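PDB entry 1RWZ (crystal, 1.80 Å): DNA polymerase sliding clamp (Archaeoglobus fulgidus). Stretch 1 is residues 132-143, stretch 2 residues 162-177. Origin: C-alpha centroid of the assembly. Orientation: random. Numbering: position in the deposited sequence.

Stretch 1, residues 132-143: VMDAGEFKKAIA
Stretch 2 162-177: RIEAKGDVDSIVFHMT

What lies at the apolar centre of the contact? Ala-141 on the helix packs against Phe-174 on the strand, and their CA atoms, 6.2 Å apart, set the register. Ala-141 CB sits over one face of the Phe-174 ring, 3.8 Å from its centroid and 21° off the ring normal, a CH-pi contact; its closest approach is 3.6 Å, to Phe-174 CG. Phe-174 takes chi1 163° (t) and chi2 82°. Beside it, Ile-163 (m, t) sends its CD1 to 4.0 Å from Ala-141 CB, 3.8 Å from Phe-138 CE1 and 4.3 Å from Ile-142 CD1. Phe-138 (chi1 177°, chi2 76°) and Ile-142 (m, m) point their CA-to-CB bonds away from the strands, yet the ends of both side chains come nearer and reach that methyl.

How do the backbones bring these side chains together? Residues 162-166 and 170-176 are antiparallel strands of a hairpin, joined through the loop 167-169. Paired bonds hold them in register: Ile-163 N to Phe-174 O (2.9 Å) and Phe-174 N to Ile-163 O (2.8 Å), then Ala-165 N to Ile-172 O and Ile-172 N to Ala-165 O, each 2.9 Å. The pairing of Ile-163 with Phe-174 puts both side chains toward the helix. Helix 135-143, with phi/psi near -64/-40, runs 15° from the direction of strand 162-166 at a closest axial approach of 9.5 Å, and 165° from that of strand 170-176 at 9.2 Å.

What closes the contact before the helix begins? Met-133, in an extended strand (phi/psi -151/-179), adopts p, t, m and brings its CE to 3.7 Å from Phe-174 CZ and 4.2 Å from Met-176 SD. Met-176 (m, t, p) also points toward stretch 1, although the two methionine CA atoms are 9.4 Å apart; the long side chains span that gap.

Where does the contact turn polar? Glu-137 (t, p, chi3 3°) lays its CG 4.2 Å from Met-176 SD and brings OE2 to 3.6 Å from Phe-174 CE1, at the ring edge near its plane, where the aromatic hydrogens carry slight positive charge. No hydrogen bond crosses between the stretches. Beyond the interface, Asp-134 (chi1 -179°, chi2 82°) caps the helix: its OD2 accepts from Glu-137 N at 3.1 Å and, weakly, from Gly-136 N at 2.8 Å. An ideal CB on Gly-136 would clash with Asp-134 OD2, at 2.8 Å.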

# COMPACT_ATOMS: atom_id res chain seq x y z
N VAL A 132 5.09 -8.99 -31.21
CA VAL A 132 5.82 -9.35 -30.00
C VAL A 132 6.30 -8.06 -29.33
O VAL A 132 6.95 -7.22 -29.96
CB VAL A 132 7.04 -10.26 -30.32
CG1 VAL A 132 7.74 -10.66 -29.02
CG2 VAL A 132 6.57 -11.51 -31.05
N MET A 133 5.96 -7.91 -28.05
CA MET A 133 6.32 -6.71 -27.30
C MET A 133 6.49 -7.02 -25.83
O MET A 133 6.35 -8.17 -25.40
CB MET A 133 5.22 -5.66 -27.46
CG MET A 133 3.86 -6.11 -26.93
SD MET A 133 2.52 -4.92 -27.26
CE MET A 133 3.07 -3.56 -26.27
N ASP A 134 6.81 -5.99 -25.05
CA ASP A 134 6.96 -6.15 -23.62
C ASP A 134 5.57 -6.16 -23.00
O ASP A 134 4.75 -5.30 -23.31
CB ASP A 134 7.75 -4.97 -23.04
CG ASP A 134 7.96 -5.10 -21.55
OD1 ASP A 134 8.89 -5.82 -21.14
OD2 ASP A 134 7.18 -4.49 -20.79
N ALA A 135 5.30 -7.13 -22.13
CA ALA A 135 3.99 -7.25 -21.49
C ALA A 135 3.66 -6.04 -20.61
O ALA A 135 2.49 -5.67 -20.48
CB ALA A 135 3.93 -8.53 -20.67
N GLY A 136 4.69 -5.44 -20.02
CA GLY A 136 4.47 -4.28 -19.17
C GLY A 136 3.97 -3.09 -19.97
O GLY A 136 3.12 -2.32 -19.49
N GLU A 137 4.50 -2.93 -21.17
CA GLU A 137 4.10 -1.84 -22.05
C GLU A 137 2.65 -2.04 -22.48
O GLU A 137 1.86 -1.10 -22.53
CB GLU A 137 5.01 -1.80 -23.28
CG GLU A 137 4.74 -0.65 -24.23
CD GLU A 137 5.04 0.72 -23.62
OE1 GLU A 137 5.52 0.78 -22.47
OE2 GLU A 137 4.80 1.73 -24.31
N PHE A 138 2.31 -3.29 -22.78
CA PHE A 138 0.94 -3.64 -23.18
C PHE A 138 0.00 -3.34 -22.02
O PHE A 138 -1.06 -2.74 -22.20
CB PHE A 138 0.88 -5.14 -23.53
CG PHE A 138 -0.50 -5.62 -23.90
CD1 PHE A 138 -1.05 -5.34 -25.14
CD2 PHE A 138 -1.24 -6.39 -23.00
CE1 PHE A 138 -2.32 -5.82 -25.49
CE2 PHE A 138 -2.51 -6.87 -23.34
CZ PHE A 138 -3.05 -6.59 -24.58
N LYS A 139 0.41 -3.75 -20.82
CA LYS A 139 -0.38 -3.54 -19.61
C LYS A 139 -0.68 -2.06 -19.42
O LYS A 139 -1.80 -1.69 -19.05
CB LYS A 139 0.39 -4.10 -18.41
CG LYS A 139 -0.34 -4.04 -17.07
CD LYS A 139 0.40 -4.88 -16.04
CE LYS A 139 -0.30 -4.88 -14.69
NZ LYS A 139 0.30 -5.88 -13.76
N LYS A 140 0.31 -1.20 -19.68
CA LYS A 140 0.13 0.24 -19.54
C LYS A 140 -0.85 0.76 -20.58
O LYS A 140 -1.65 1.66 -20.30
CB LYS A 140 1.47 0.96 -19.68
CG LYS A 140 2.42 0.75 -18.52
CD LYS A 140 3.80 1.32 -18.85
CE LYS A 140 4.78 1.14 -17.70
NZ LYS A 140 4.38 1.95 -16.51
N ALA A 141 -0.79 0.21 -21.79
CA ALA A 141 -1.68 0.63 -22.86
C ALA A 141 -3.12 0.32 -22.47
O ALA A 141 -4.02 1.15 -22.64
CB ALA A 141 -1.32 -0.08 -24.16
N ILE A 142 -3.34 -0.88 -21.96
CA ILE A 142 -4.68 -1.30 -21.54
C ILE A 142 -5.16 -0.44 -20.37
O ILE A 142 -6.34 -0.08 -20.30
CB ILE A 142 -4.69 -2.80 -21.12
CG1 ILE A 142 -4.28 -3.67 -22.31
CG2 ILE A 142 -6.06 -3.21 -20.61
CD1 ILE A 142 -5.14 -3.48 -23.56
N ALA A 143 -4.26 -0.10 -19.46
CA ALA A 143 -4.62 0.73 -18.32
C ALA A 143 -5.06 2.11 -18.78
O ALA A 143 -6.00 2.69 -18.23
CB ALA A 143 -3.44 0.85 -17.35
N ARG A 162 -1.59 -0.85 -33.25
CA ARG A 162 -2.29 0.18 -32.49
C ARG A 162 -3.39 -0.40 -31.62
O ARG A 162 -3.99 -1.42 -31.95
CB ARG A 162 -2.93 1.21 -33.43
CG ARG A 162 -1.98 1.87 -34.41
CD ARG A 162 -2.64 3.09 -35.05
NE ARG A 162 -1.84 3.65 -36.13
CZ ARG A 162 -1.81 3.18 -37.37
NH1 ARG A 162 -2.56 2.13 -37.70
NH2 ARG A 162 -1.04 3.75 -38.29
N ILE A 163 -3.62 0.26 -30.49
CA ILE A 163 -4.68 -0.11 -29.55
C ILE A 163 -5.42 1.22 -29.40
O ILE A 163 -4.84 2.21 -28.95
CB ILE A 163 -4.14 -0.56 -28.18
CG1 ILE A 163 -3.40 -1.89 -28.32
CG2 ILE A 163 -5.30 -0.72 -27.19
CD1 ILE A 163 -2.78 -2.39 -27.03
N GLU A 164 -6.70 1.25 -29.79
CA GLU A 164 -7.47 2.48 -29.73
C GLU A 164 -8.74 2.38 -28.90
O GLU A 164 -9.42 1.35 -28.91
CB GLU A 164 -7.85 2.92 -31.15
CG GLU A 164 -6.74 2.70 -32.17
CD GLU A 164 -7.15 3.09 -33.58
OE1 GLU A 164 -8.30 2.79 -33.98
OE2 GLU A 164 -6.32 3.69 -34.30
N ALA A 165 -9.05 3.46 -28.19
CA ALA A 165 -10.25 3.51 -27.36
C ALA A 165 -10.89 4.88 -27.57
O ALA A 165 -10.20 5.90 -27.62
CB ALA A 165 -9.90 3.30 -25.89
N LYS A 166 -12.21 4.90 -27.69
CA LYS A 166 -12.92 6.15 -27.90
C LYS A 166 -14.04 6.34 -26.89
O LYS A 166 -14.77 5.40 -26.58
CB LYS A 166 -13.50 6.21 -29.31
CG LYS A 166 -12.46 6.13 -30.42
CD LYS A 166 -13.11 6.23 -31.79
CE LYS A 166 -12.06 6.25 -32.89
NZ LYS A 166 -11.14 7.41 -32.76
N GLY A 167 -14.16 7.56 -26.38
CA GLY A 167 -15.20 7.87 -25.42
C GLY A 167 -16.09 8.93 -26.03
O GLY A 167 -15.96 9.24 -27.21
N ASP A 168 -16.98 9.51 -25.23
CA ASP A 168 -17.86 10.55 -25.75
C ASP A 168 -17.10 11.80 -26.18
O ASP A 168 -17.31 12.30 -27.29
CB ASP A 168 -18.92 10.93 -24.71
CG ASP A 168 -19.97 9.85 -24.52
OD1 ASP A 168 -20.58 9.44 -25.52
OD2 ASP A 168 -20.18 9.42 -23.36
N VAL A 169 -16.21 12.29 -25.32
CA VAL A 169 -15.46 13.50 -25.64
C VAL A 169 -13.95 13.33 -25.71
O VAL A 169 -13.23 14.30 -25.98
CB VAL A 169 -15.81 14.62 -24.64
CG1 VAL A 169 -17.29 14.95 -24.73
CG2 VAL A 169 -15.44 14.19 -23.22
N ASP A 170 -13.46 12.13 -25.46
CA ASP A 170 -12.02 11.89 -25.54
C ASP A 170 -11.69 10.56 -26.19
O ASP A 170 -12.57 9.73 -26.43
CB ASP A 170 -11.35 12.00 -24.16
CG ASP A 170 -12.02 11.15 -23.09
OD1 ASP A 170 -12.74 10.19 -23.44
OD2 ASP A 170 -11.82 11.45 -21.90
N SER A 171 -10.41 10.36 -26.49
CA SER A 171 -9.96 9.13 -27.12
C SER A 171 -8.50 8.91 -26.81
O SER A 171 -7.78 9.83 -26.40
CB SER A 171 -10.16 9.20 -28.63
OG SER A 171 -9.36 10.23 -29.19
N ILE A 172 -8.04 7.69 -27.04
CA ILE A 172 -6.65 7.37 -26.78
C ILE A 172 -6.16 6.36 -27.80
O ILE A 172 -6.88 5.44 -28.18
CB ILE A 172 -6.48 6.82 -25.34
CG1 ILE A 172 -5.01 6.80 -24.96
CG2 ILE A 172 -7.08 5.43 -25.23
CD1 ILE A 172 -4.79 6.69 -23.47
N VAL A 173 -4.93 6.57 -28.26
CA VAL A 173 -4.33 5.67 -29.24
C VAL A 173 -2.92 5.31 -28.79
O VAL A 173 -2.11 6.19 -28.52
CB VAL A 173 -4.23 6.32 -30.63
CG1 VAL A 173 -3.48 5.40 -31.59
CG2 VAL A 173 -5.62 6.63 -31.17
N PHE A 174 -2.67 4.01 -28.69
CA PHE A 174 -1.36 3.49 -28.34
C PHE A 174 -0.85 2.98 -29.68
O PHE A 174 -1.57 2.26 -30.38
CB PHE A 174 -1.49 2.32 -27.36
CG PHE A 174 -0.25 1.47 -27.26
CD1 PHE A 174 0.82 1.86 -26.46
CD2 PHE A 174 -0.15 0.29 -27.99
CE1 PHE A 174 1.98 1.08 -26.39
CE2 PHE A 174 1.00 -0.50 -27.93
CZ PHE A 174 2.07 -0.10 -27.13
N HIS A 175 0.36 3.35 -30.06
CA HIS A 175 0.89 2.91 -31.34
C HIS A 175 2.38 2.65 -31.31
O HIS A 175 3.15 3.46 -30.78
CB HIS A 175 0.58 3.95 -32.42
CG HIS A 175 1.18 3.64 -33.75
ND1 HIS A 175 1.65 4.62 -34.60
CD2 HIS A 175 1.38 2.46 -34.39
CE1 HIS A 175 2.11 4.06 -35.70
NE2 HIS A 175 1.96 2.75 -35.60
N MET A 176 2.78 1.52 -31.86
CA MET A 176 4.18 1.15 -31.95
C MET A 176 4.46 0.67 -33.37
O MET A 176 3.73 -0.16 -33.91
CB MET A 176 4.52 0.04 -30.95
CG MET A 176 4.76 0.56 -29.54
SD MET A 176 5.29 -0.76 -28.44
CE MET A 176 6.96 -0.97 -28.94
N THR A 177 5.52 1.21 -33.96
CA THR A 177 5.91 0.83 -35.31
C THR A 177 6.72 -0.46 -35.28
O THR A 177 7.13 -0.92 -34.21
CB THR A 177 6.78 1.91 -35.97
OG1 THR A 177 7.95 2.11 -35.17
CG2 THR A 177 6.02 3.22 -36.08